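Local coordinates for protein glutathione S-transferase (Pseudomonas fluorescens, PDB 3M3M) that binds glutathione and probably catalyses its conjugation to electrophilic substrates, at residues S12-K17 and Y165-V170; K19-L24 and A160-Y165; E68-L73 and F99-H104. All coordinates share one frame; numbering follows the deposited sequence.

Interaction 1 of 3, residues S12-K17 and Y165-V170; sequences SGNCYK and YAYTHV. With GSH (glutathione), chain B.
Gly13 lies against one face of the Tyr167 ring, its CA 3.5 Å from the ring centroid and 20° off the ring normal, a CH-pi contact at the first turn of helix 13-24. The fit is close enough that a CB on residue 13 would run into CZ of Tyr167. Packing continues beside it: CB of Ala166 meets the carbonyl oxygen Gly13 O at 3.2 Å and, as an apolar contact, Lys17 CG at 3.6 Å. Tyr16, with CG anti to its backbone N (chi1 177°), carries its ring past Ala166 toward Tyr165 and His169. CE2 of Tyr165 sits at the edge of that ring, 3.6 Å from Tyr16 OH, while the His169 ring lies oblique to it.

The contact joins the thioredoxin-like N-terminal domain to the helical C-terminal domain of the glutathione transferase fold, and both sides line the glutathione pocket. Tyr167 OH lies 3.3 Å from the glutathione sulfur SG2.

Polar links are fewer. Asn14 N gives a weak hydrogen bond to Tyr167 OH (3.4 Å). Ser12 is the N-cap of helix 13-24. Within 165-170, His169 ND1 donates to Ala166 O at 2.8 Å, from above the carbonyl plane. Tyr16 OH is hydrogen-bonded to Val198 O.

Interaction 2 of 3, residues K19-L24 and A160-Y165; sequences KLMLNL and ADIALY
Ile162 points at helix 13-24 and meets three side chains there with its two branches. Its CG1 lies anti to the carbonyl carbon (chi1 -68°), and the longer branch ends in CD1, which touches both Leu24 and Met21. Leu24 and Ile162 reach toward each other tip to tip, with Leu24 CD1 3.7 Å from Ile162 CD1. Met21, present as selenomethionine, instead crosses Ile162 at about a right angle. Its chain is bent at both chi2 and chi3, and it presents its SE atom 3.9 Å from Ile162 CD1, with the terminal CE at a similar separation. The shorter branch serves the third partner: Ile162 CG2 lies 4.1 Å from Leu20 CD2, the two side chains meeting at a slant.

The same methyl of Leu20 also approaches the Tyr165 ring, where CD2 of the leucine is 4.4 Å from CD2 of the tyrosine. The hydroxyl of Tyr165 is hydrogen-bonded to Gln192, and its ring packs on helix 182-192.

The helix segments run roughly antiparallel, at 141°, with their axes 10.8 Å apart at closest approach. This is part of the interface between the thioredoxin-like domain, whose helix 13-24 follows the first strand, and the all-helical domain of a glutathione transferase. Met21 extends the apolar cluster to Leu73 and Leu76 of helix 69-77, whereas Leu20 and Leu24 border His197 and His194 of the C-terminal region.

No hydrogen bond or salt bridge crosses between 19-24 and 160-165. Cohesion here therefore depends on the shape and apolar character of methyl, selenium and ring surfaces, all from buried residues, and lacks the directional constraint that a polar pair would impose.

Interaction 3 of 3, residues E68-L73 and F99-H104; sequences ESNAIL and FEQYSH. With NA (sodium ion), chain C; GSH (glutathione), chain B.
Asn70 and Gln101 have the nearest CA atoms, 8.5 Å apart, where helix segments 69-73 and 99-104 run nearly antiparallel at 159°, their axes 11.9 Å apart at closest approach. Helix 99-104 includes a wider pi-type turn at 100-104. Asn70 spans the separation: its ND2 donates to Glu100 OE1 at 2.9 Å, meeting that oxygen nearly along its C-O axis. The other carboxylate oxygen, Glu100 OE2, forms a salt bridge with Lys17, whose NZ is also hydrogen-bonded to Asn70 OD1. An alanine in place of Asn70 would probably leave Glu100 OE1 without this donor and open a gap between the helices.

Glutathione and sodium occupy the adjoining end of the contact. Glu68 OE1 accepts from glutathione N1 at 2.7 Å and lies 2.9 Å from the sodium ion, which glutathione O12 also binds. Ser69 N donates to glutathione O11 at 2.8 Å, and Ser69 OG donates to O12 at 2.7 Å. Both bonds hold the carboxylate at the N-terminus of helix 69-77, whose dipole would probably favour its negative charge.

Helix 69-77 follows strand 65-67 and contacts helix 13-24 through Ile72 and Leu73 and helix 87-117 through Asn70, which also packs on Ala163 of helix 159-168.

Interactions 1 and 2 lie along the same pair of helices, 13-24 and 159-168, with centres 8 Å apart and Tyr165 in common. Interaction 1 faces the glutathione pocket; in interaction 2, the Ile162 side chain is about 11 Å from the ligand. Interaction 3 brings in helices 69-77 and 87-117 and binds the other end of glutathione, away from its sulfur. Lys17 connects interactions 1 and 3: its NZ forms a salt bridge with Glu100 OE2 at 2.8 Å and a probable hydrogen bond with Ser69 OG at 3.1 Å. Interactions 2 and 3 join through apolar packing, with Met21 CB 3.6 Å from Leu73 CD2 and Leu164 CD2 3.5 Å from Glu100 CG.

Interaction 1 of 3, residues S12-K17 and Y165-V170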
loop_
_atom_site.group_PDB
_atom_site.type_symbol
_atom_site.label_atom_id
_atom_site.label_comp_id
_atom_site.label_asym_id
_atom_site.label_seq_id
_atom_site.Cartn_x
_atom_site.Cartn_y
_atom_site.Cartn_z
ATOM N N SER A 12 6.149 5.409 4.204
ATOM C CA SER A 12 5.561 5.294 2.864
ATOM C C SER A 12 4.544 4.148 2.848
ATOM O O SER A 12 4.916 3.036 3.247
ATOM C CB SER A 12 6.683 4.919 1.888
ATOM O OG SER A 12 6.149 4.288 0.669
ATOM N N GLY A 13 3.307 4.425 2.440
ATOM C CA GLY A 13 2.282 3.424 2.371
ATOM C C GLY A 13 2.733 2.287 1.466
ATOM O O GLY A 13 2.461 1.117 1.771
ATOM N N ASN A 14 3.380 2.603 0.330
ATOM C CA ASN A 14 3.831 1.530 -0.573
ATOM C C ASN A 14 4.833 0.580 0.092
ATOM O O ASN A 14 4.811 -0.630 -0.134
ATOM C CB ASN A 14 4.414 2.120 -1.860
ATOM C CG ASN A 14 3.330 2.843 -2.653
ATOM O OD1 ASN A 14 3.495 4.051 -3.001
ATOM N ND2 ASN A 14 2.236 2.123 -2.944
ATOM N N CYS A 15 5.674 1.121 0.980
ATOM C CA CYS A 15 6.627 0.289 1.723
ATOM C C CYS A 15 5.966 -0.445 2.906
ATOM O O CYS A 15 6.352 -1.604 3.220
ATOM C CB CYS A 15 7.751 1.213 2.271
ATOM S SG CYS A 15 8.740 1.941 0.922
ATOM N N TYR A 16 4.994 0.211 3.579
ATOM C CA TYR A 16 4.230 -0.463 4.609
ATOM C C TYR A 16 3.561 -1.761 4.112
ATOM O O TYR A 16 3.520 -2.798 4.811
ATOM C CB TYR A 16 3.162 0.492 5.164
ATOM C CG TYR A 16 2.265 -0.170 6.211
ATOM C CD1 TYR A 16 2.792 -1.087 7.201
ATOM C CD2 TYR A 16 0.881 0.102 6.169
ATOM C CE1 TYR A 16 1.897 -1.690 8.155
ATOM C CE2 TYR A 16 -0.019 -0.495 7.113
ATOM C CZ TYR A 16 0.541 -1.361 8.114
ATOM O OH TYR A 16 -0.340 -1.982 8.998
ATOM N N LYS A 17 3.051 -1.770 2.854
ATOM C CA LYS A 17 2.531 -3.000 2.306
ATOM C C LYS A 17 3.499 -4.158 2.447
ATOM O O LYS A 17 3.044 -5.273 2.788
ATOM C CB LYS A 17 2.332 -2.872 0.754
ATOM C CG LYS A 17 1.258 -1.869 0.356
ATOM C CD LYS A 17 1.399 -1.541 -1.130
ATOM C CE LYS A 17 0.411 -0.444 -1.502
ATOM N NZ LYS A 17 0.504 -0.083 -2.983
ATOM N N TYR A 165 -5.231 -1.220 2.167
ATOM C CA TYR A 165 -5.220 -0.804 3.562
ATOM C C TYR A 165 -4.089 0.165 3.806
ATOM O O TYR A 165 -4.243 1.075 4.637
ATOM C CB TYR A 165 -5.003 -2.038 4.432
ATOM C CG TYR A 165 -4.966 -1.731 5.917
ATOM C CD1 TYR A 165 -6.201 -1.552 6.655
ATOM C CD2 TYR A 165 -3.745 -1.587 6.563
ATOM C CE1 TYR A 165 -6.158 -1.231 8.009
ATOM C CE2 TYR A 165 -3.719 -1.221 7.952
ATOM C CZ TYR A 165 -4.909 -1.038 8.604
ATOM O OH TYR A 165 -4.846 -0.687 9.972
ATOM N N ALA A 166 -2.971 -0.023 3.077
ATOM C CA ALA A 166 -1.750 0.717 3.431
ATOM C C ALA A 166 -1.986 2.231 3.454
ATOM O O ALA A 166 -1.599 2.869 4.449
ATOM C CB ALA A 166 -0.557 0.344 2.463
ATOM N N TYR A 167 -2.569 2.830 2.405
ATOM C CA TYR A 167 -2.840 4.217 2.508
ATOM C C TYR A 167 -4.262 4.483 3.051
ATOM O O TYR A 167 -4.477 5.574 3.590
ATOM C CB TYR A 167 -2.745 4.884 1.102
ATOM C CG TYR A 167 -1.262 5.134 0.777
ATOM C CD1 TYR A 167 -0.571 6.199 1.404
ATOM C CD2 TYR A 167 -0.649 4.372 -0.206
ATOM C CE1 TYR A 167 0.821 6.437 1.070
ATOM C CE2 TYR A 167 0.700 4.633 -0.583
ATOM C CZ TYR A 167 1.403 5.663 0.045
ATOM O OH TYR A 167 2.794 5.850 -0.297
ATOM N N THR A 168 -5.192 3.583 2.804
ATOM C CA THR A 168 -6.546 3.976 3.305
ATOM C C THR A 168 -6.522 4.177 4.847
ATOM O O THR A 168 -7.179 5.081 5.337
ATOM C CB THR A 168 -7.602 2.953 2.927
ATOM O OG1 THR A 168 -7.636 2.791 1.488
ATOM C CG2 THR A 168 -9.032 3.437 3.370
ATOM N N HIS A 169 -5.821 3.333 5.563
ATOM C CA HIS A 169 -5.806 3.444 7.029
ATOM C C HIS A 169 -5.247 4.788 7.543
ATOM O O HIS A 169 -5.537 5.109 8.720
ATOM C CB HIS A 169 -5.123 2.205 7.680
ATOM C CG HIS A 169 -3.680 2.401 7.996
ATOM N ND1 HIS A 169 -2.696 2.451 7.039
ATOM C CD2 HIS A 169 -3.045 2.514 9.198
ATOM C CE1 HIS A 169 -1.510 2.579 7.616
ATOM N NE2 HIS A 169 -1.698 2.660 8.933
ATOM N N VAL A 170 -4.459 5.530 6.716
ATOM C CA VAL A 170 -3.931 6.853 7.076
ATOM C C VAL A 170 -4.563 7.963 6.189
ATOM O O VAL A 170 -4.051 9.078 6.061
ATOM C CB VAL A 170 -2.367 6.900 7.046
ATOM C CG1 VAL A 170 -1.836 6.090 8.278
ATOM C CG2 VAL A 170 -1.800 6.322 5.756
HETATM N N1 GSH B . 4.058 2.248 -8.244
HETATM C CA1 GSH B . 5.126 2.235 -7.168
HETATM C C1 GSH B . 4.874 1.148 -6.120
HETATM O O11 GSH B . 5.888 0.593 -5.603
HETATM O O12 GSH B . 3.683 0.903 -5.785
HETATM C CB1 GSH B . 5.084 3.662 -6.531
HETATM C CG1 GSH B . 6.125 3.673 -5.456
HETATM C CD1 GSH B . 6.419 5.117 -4.999
HETATM O OE1 GSH B . 5.735 6.195 -5.551
HETATM N N2 GSH B . 7.361 5.367 -4.042
HETATM C CA2 GSH B . 7.620 6.738 -3.606
HETATM C C2 GSH B . 8.975 7.071 -4.058
HETATM O O2 GSH B . 9.903 6.123 -3.983
HETATM C CB2 GSH B . 7.538 6.730 -2.056
HETATM S SG2 GSH B . 5.797 6.293 -1.481
HETATM N N3 GSH B . 9.244 8.273 -4.543
HETATM C CA3 GSH B . 10.643 8.570 -4.896
HETATM C C3 GSH B . 10.775 9.387 -6.169
HETATM O O31 GSH B . 11.836 10.042 -6.401
HETATM O O32 GSH B . 9.848 9.369 -6.996
#

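Interaction 2 of 3, residues K19-L24 and A160-Y165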
loop_
_atom_site.group_PDB
_atom_site.type_symbol
_atom_site.label_atom_id
_atom_site.label_comp_id
_atom_site.label_asym_id
_atom_site.label_seq_id
_atom_site.Cartn_x
_atom_site.Cartn_y
_atom_site.Cartn_z
ATOM N N LYS A 19 6.283 -4.347 4.579
ATOM C CA LYS A 19 6.489 -4.644 6.053
ATOM C C LYS A 19 5.335 -5.547 6.515
ATOM O O LYS A 19 5.538 -6.572 7.201
ATOM C CB LYS A 19 6.478 -3.320 6.852
ATOM C CG LYS A 19 6.650 -3.620 8.385
ATOM C CD LYS A 19 6.349 -2.364 9.220
ATOM C CE LYS A 19 6.417 -2.757 10.755
ATOM N NZ LYS A 19 6.219 -1.495 11.597
ATOM N N LEU A 20 4.102 -5.116 6.214
ATOM C CA LEU A 20 2.941 -5.929 6.664
ATOM C C LEU A 20 2.957 -7.356 6.102
ATOM O O LEU A 20 2.811 -8.349 6.847
ATOM C CB LEU A 20 1.636 -5.216 6.187
ATOM C CG LEU A 20 0.307 -5.894 6.630
ATOM C CD1 LEU A 20 0.281 -6.302 8.236
ATOM C CD2 LEU A 20 -0.847 -4.873 6.304
HETATM N N MSE A 21 3.187 -7.463 4.777
HETATM C CA MSE A 21 3.231 -8.832 4.172
HETATM C C MSE A 21 4.332 -9.749 4.754
HETATM O O MSE A 21 4.038 -10.911 5.085
HETATM C CB MSE A 21 3.446 -8.670 2.686
HETATM C CG MSE A 21 3.515 -9.967 1.864
HETATM SE SE MSE A 21 1.662 -10.636 1.513
HETATM C CE MSE A 21 1.216 -11.576 3.196
ATOM N N LEU A 22 5.533 -9.203 4.933
ATOM C CA LEU A 22 6.607 -9.992 5.518
ATOM C C LEU A 22 6.236 -10.494 6.929
ATOM O O LEU A 22 6.487 -11.703 7.265
ATOM C CB LEU A 22 7.940 -9.202 5.501
ATOM C CG LEU A 22 8.509 -8.986 4.068
ATOM C CD1 LEU A 22 9.516 -7.837 4.196
ATOM C CD2 LEU A 22 9.169 -10.295 3.596
ATOM N N ASN A 23 5.688 -9.604 7.748
ATOM C CA ASN A 23 5.280 -10.021 9.127
ATOM C C ASN A 23 4.105 -11.000 9.129
ATOM O O ASN A 23 4.096 -11.962 9.884
ATOM C CB ASN A 23 5.008 -8.784 10.029
ATOM C CG ASN A 23 6.306 -8.122 10.415
ATOM O OD1 ASN A 23 6.911 -8.516 11.448
ATOM N ND2 ASN A 23 6.821 -7.228 9.591
ATOM N N LEU A 24 3.125 -10.798 8.251
ATOM C CA LEU A 24 1.956 -11.697 8.241
ATOM C C LEU A 24 2.457 -13.128 7.884
ATOM O O LEU A 24 1.928 -14.084 8.434
ATOM C CB LEU A 24 0.953 -11.293 7.140
ATOM C CG LEU A 24 0.136 -10.107 7.577
ATOM C CD1 LEU A 24 -0.611 -9.558 6.256
ATOM C CD2 LEU A 24 -0.926 -10.469 8.725
ATOM N N ALA A 160 -5.027 -7.924 -2.129
ATOM C CA ALA A 160 -5.803 -6.696 -2.537
ATOM C C ALA A 160 -6.127 -5.855 -1.311
ATOM O O ALA A 160 -6.048 -4.633 -1.375
ATOM C CB ALA A 160 -7.144 -7.085 -3.206
ATOM N N ASP A 161 -6.534 -6.484 -0.213
ATOM C CA ASP A 161 -6.816 -5.694 1.027
ATOM C C ASP A 161 -5.539 -5.047 1.519
ATOM O O ASP A 161 -5.576 -3.926 1.956
ATOM C CB ASP A 161 -7.351 -6.687 2.096
ATOM C CG ASP A 161 -8.633 -7.414 1.613
ATOM O OD1 ASP A 161 -9.684 -6.781 1.413
ATOM O OD2 ASP A 161 -8.546 -8.627 1.411
ATOM N N ILE A 162 -4.438 -5.810 1.560
ATOM C CA ILE A 162 -3.152 -5.272 2.035
ATOM C C ILE A 162 -2.794 -4.022 1.151
ATOM O O ILE A 162 -2.446 -2.916 1.687
ATOM C CB ILE A 162 -2.071 -6.275 1.956
ATOM C CG1 ILE A 162 -2.341 -7.428 3.003
ATOM C CG2 ILE A 162 -0.685 -5.582 2.237
ATOM C CD1 ILE A 162 -1.477 -8.651 2.772
ATOM N N ALA A 163 -2.903 -4.173 -0.155
ATOM C CA ALA A 163 -2.569 -3.036 -1.067
ATOM C C ALA A 163 -3.403 -1.781 -0.726
ATOM O O ALA A 163 -2.905 -0.619 -0.744
ATOM C CB ALA A 163 -2.787 -3.506 -2.529
ATOM N N LEU A 164 -4.726 -1.955 -0.529
ATOM C CA LEU A 164 -5.611 -0.798 -0.261
ATOM C C LEU A 164 -5.587 -0.333 1.213
ATOM O O LEU A 164 -5.875 0.863 1.477
ATOM C CB LEU A 164 -7.046 -1.078 -0.746
ATOM C CG LEU A 164 -7.063 -0.934 -2.308
ATOM C CD1 LEU A 164 -8.079 -1.686 -2.962
ATOM C CD2 LEU A 164 -7.174 0.518 -2.690
ATOM N N TYR A 165 -5.231 -1.220 2.167
ATOM C CA TYR A 165 -5.220 -0.804 3.562
ATOM C C TYR A 165 -4.089 0.165 3.806
ATOM O O TYR A 165 -4.243 1.075 4.637
ATOM C CB TYR A 165 -5.003 -2.038 4.432
ATOM C CG TYR A 165 -4.966 -1.731 5.917
ATOM C CD1 TYR A 165 -6.201 -1.552 6.655
ATOM C CD2 TYR A 165 -3.745 -1.587 6.563
ATOM C CE1 TYR A 165 -6.158 -1.231 8.009
ATOM C CE2 TYR A 165 -3.719 -1.221 7.952
ATOM C CZ TYR A 165 -4.909 -1.038 8.604
ATOM O OH TYR A 165 -4.846 -0.687 9.972
#

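Interaction 3 of 3, residues E68-L73 and F99-H104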
loop_
_atom_site.group_PDB
_atom_site.type_symbol
_atom_site.label_atom_id
_atom_site.label_comp_id
_atom_site.label_asym_id
_atom_site.label_seq_id
_atom_site.Cartn_x
_atom_site.Cartn_y
_atom_site.Cartn_z
ATOM N N GLU A 68 8.088 -2.357 -7.622
ATOM C CA GLU A 68 6.647 -2.198 -7.570
ATOM C C GLU A 68 6.086 -2.962 -6.355
ATOM O O GLU A 68 6.076 -4.089 -6.334
ATOM C CB GLU A 68 5.979 -2.614 -8.862
ATOM C CG GLU A 68 6.245 -1.649 -10.008
ATOM C CD GLU A 68 5.686 -0.268 -9.792
ATOM O OE1 GLU A 68 4.603 -0.156 -9.292
ATOM O OE2 GLU A 68 6.338 0.620 -10.238
ATOM N N SER A 69 5.595 -2.209 -5.395
ATOM C CA SER A 69 5.064 -2.783 -4.168
ATOM C C SER A 69 4.028 -3.831 -4.466
ATOM O O SER A 69 4.044 -4.873 -3.814
ATOM C CB SER A 69 4.413 -1.674 -3.270
ATOM O OG SER A 69 3.316 -1.023 -3.906
ATOM N N ASN A 70 3.144 -3.586 -5.423
ATOM C CA ASN A 70 2.092 -4.602 -5.648
ATOM C C ASN A 70 2.635 -5.882 -6.326
ATOM O O ASN A 70 2.069 -6.962 -6.114
ATOM C CB ASN A 70 0.919 -4.045 -6.432
ATOM C CG ASN A 70 0.061 -3.088 -5.605
ATOM O OD1 ASN A 70 0.253 -2.914 -4.411
ATOM N ND2 ASN A 70 -0.853 -2.401 -6.278
ATOM N N ALA A 71 3.753 -5.746 -7.087
ATOM C CA ALA A 71 4.361 -6.988 -7.693
ATOM C C ALA A 71 5.111 -7.734 -6.595
ATOM O O ALA A 71 5.007 -8.942 -6.506
ATOM C CB ALA A 71 5.350 -6.595 -8.818
ATOM N N ILE A 72 5.717 -6.972 -5.711
ATOM C CA ILE A 72 6.373 -7.626 -4.537
ATOM C C ILE A 72 5.351 -8.376 -3.671
ATOM O O ILE A 72 5.612 -9.528 -3.258
ATOM C CB ILE A 72 7.187 -6.578 -3.703
ATOM C CG1 ILE A 72 8.346 -5.992 -4.556
ATOM C CG2 ILE A 72 7.705 -7.303 -2.378
ATOM C CD1 ILE A 72 8.805 -4.626 -3.929
ATOM N N LEU A 73 4.160 -7.825 -3.440
ATOM C CA LEU A 73 3.126 -8.548 -2.724
ATOM C C LEU A 73 2.808 -9.860 -3.440
ATOM O O LEU A 73 2.641 -10.918 -2.788
ATOM C CB LEU A 73 1.841 -7.718 -2.587
ATOM C CG LEU A 73 1.921 -6.466 -1.679
ATOM C CD1 LEU A 73 0.574 -5.709 -1.734
ATOM C CD2 LEU A 73 2.240 -6.985 -0.220
ATOM N N PHE A 99 -6.482 -1.127 -9.688
ATOM C CA PHE A 99 -7.340 -0.024 -9.263
ATOM C C PHE A 99 -6.655 0.811 -8.190
ATOM O O PHE A 99 -6.688 2.042 -8.207
ATOM C CB PHE A 99 -8.656 -0.617 -8.668
ATOM C CG PHE A 99 -9.460 0.338 -7.758
ATOM C CD1 PHE A 99 -10.449 1.198 -8.260
ATOM C CD2 PHE A 99 -9.227 0.290 -6.318
ATOM C CE1 PHE A 99 -11.190 2.081 -7.354
ATOM C CE2 PHE A 99 -10.002 1.094 -5.463
ATOM C CZ PHE A 99 -10.942 1.958 -5.950
ATOM N N GLU A 100 -5.953 0.126 -7.280
ATOM C CA GLU A 100 -5.262 0.916 -6.208
ATOM C C GLU A 100 -4.134 1.840 -6.771
ATOM O O GLU A 100 -4.049 3.074 -6.372
ATOM C CB GLU A 100 -4.639 -0.028 -5.160
ATOM C CG GLU A 100 -3.904 0.741 -4.038
ATOM C CD GLU A 100 -2.366 0.809 -4.232
ATOM O OE1 GLU A 100 -1.799 -0.008 -4.966
ATOM O OE2 GLU A 100 -1.719 1.597 -3.537
ATOM N N GLN A 101 -3.383 1.335 -7.762
ATOM C CA GLN A 101 -2.294 2.110 -8.338
ATOM C C GLN A 101 -2.850 3.261 -9.279
ATOM O O GLN A 101 -2.207 4.319 -9.362
ATOM C CB GLN A 101 -1.362 1.154 -9.135
ATOM C CG GLN A 101 -0.501 0.307 -8.180
ATOM C CD GLN A 101 0.560 1.166 -7.450
ATOM O OE1 GLN A 101 0.610 1.233 -6.148
ATOM N NE2 GLN A 101 1.407 1.811 -8.208
ATOM N N TYR A 102 -4.044 3.067 -9.888
ATOM C CA TYR A 102 -4.492 4.011 -10.941
ATOM C C TYR A 102 -5.505 5.033 -10.368
ATOM O O TYR A 102 -5.453 6.244 -10.646
ATOM C CB TYR A 102 -5.131 3.228 -12.120
ATOM C CG TYR A 102 -5.297 4.177 -13.287
ATOM C CD1 TYR A 102 -4.218 4.390 -14.136
ATOM C CD2 TYR A 102 -6.488 4.905 -13.477
ATOM C CE1 TYR A 102 -4.267 5.314 -15.200
ATOM C CE2 TYR A 102 -6.555 5.825 -14.567
ATOM C CZ TYR A 102 -5.431 5.984 -15.410
ATOM O OH TYR A 102 -5.471 6.932 -16.447
ATOM N N SER A 103 -6.392 4.545 -9.509
ATOM C CA SER A 103 -7.573 5.291 -9.074
ATOM C C SER A 103 -7.548 5.754 -7.630
ATOM O O SER A 103 -8.430 6.482 -7.242
ATOM C CB SER A 103 -8.839 4.402 -9.299
ATOM O OG SER A 103 -9.059 4.292 -10.743
ATOM N N HIS A 104 -6.628 5.283 -6.805
ATOM C CA HIS A 104 -6.657 5.479 -5.353
ATOM C C HIS A 104 -5.328 6.112 -4.856
ATOM O O HIS A 104 -5.312 7.235 -4.441
ATOM C CB HIS A 104 -6.891 4.109 -4.715
ATOM C CG HIS A 104 -6.957 4.082 -3.225
ATOM N ND1 HIS A 104 -5.842 3.918 -2.438
ATOM C CD2 HIS A 104 -8.007 4.119 -2.387
ATOM C CE1 HIS A 104 -6.204 3.890 -1.175
ATOM N NE2 HIS A 104 -7.508 4.030 -1.115
HETATM NA NA NA C . 2.866 -1.344 -7.319
HETATM N N1 GSH B . 4.058 2.248 -8.244
HETATM C CA1 GSH B . 5.126 2.235 -7.168
HETATM C C1 GSH B . 4.874 1.148 -6.120
HETATM O O11 GSH B . 5.888 0.593 -5.603
HETATM O O12 GSH B . 3.683 0.903 -5.785
HETATM C CB1 GSH B . 5.084 3.662 -6.531
HETATM C CG1 GSH B . 6.125 3.673 -5.456
HETATM C CD1 GSH B . 6.419 5.117 -4.999
HETATM O OE1 GSH B . 5.735 6.195 -5.551
HETATM N N2 GSH B . 7.361 5.367 -4.042
HETATM C CA2 GSH B . 7.620 6.738 -3.606
HETATM C C2 GSH B . 8.975 7.071 -4.058
HETATM O O2 GSH B . 9.903 6.123 -3.983
HETATM C CB2 GSH B . 7.538 6.730 -2.056
HETATM S SG2 GSH B . 5.797 6.293 -1.481
HETATM N N3 GSH B . 9.244 8.273 -4.543
HETATM C CA3 GSH B . 10.643 8.570 -4.896
HETATM C C3 GSH B . 10.775 9.387 -6.169
HETATM O O31 GSH B . 11.836 10.042 -6.401
HETATM O O32 GSH B . 9.848 9.369 -6.996
#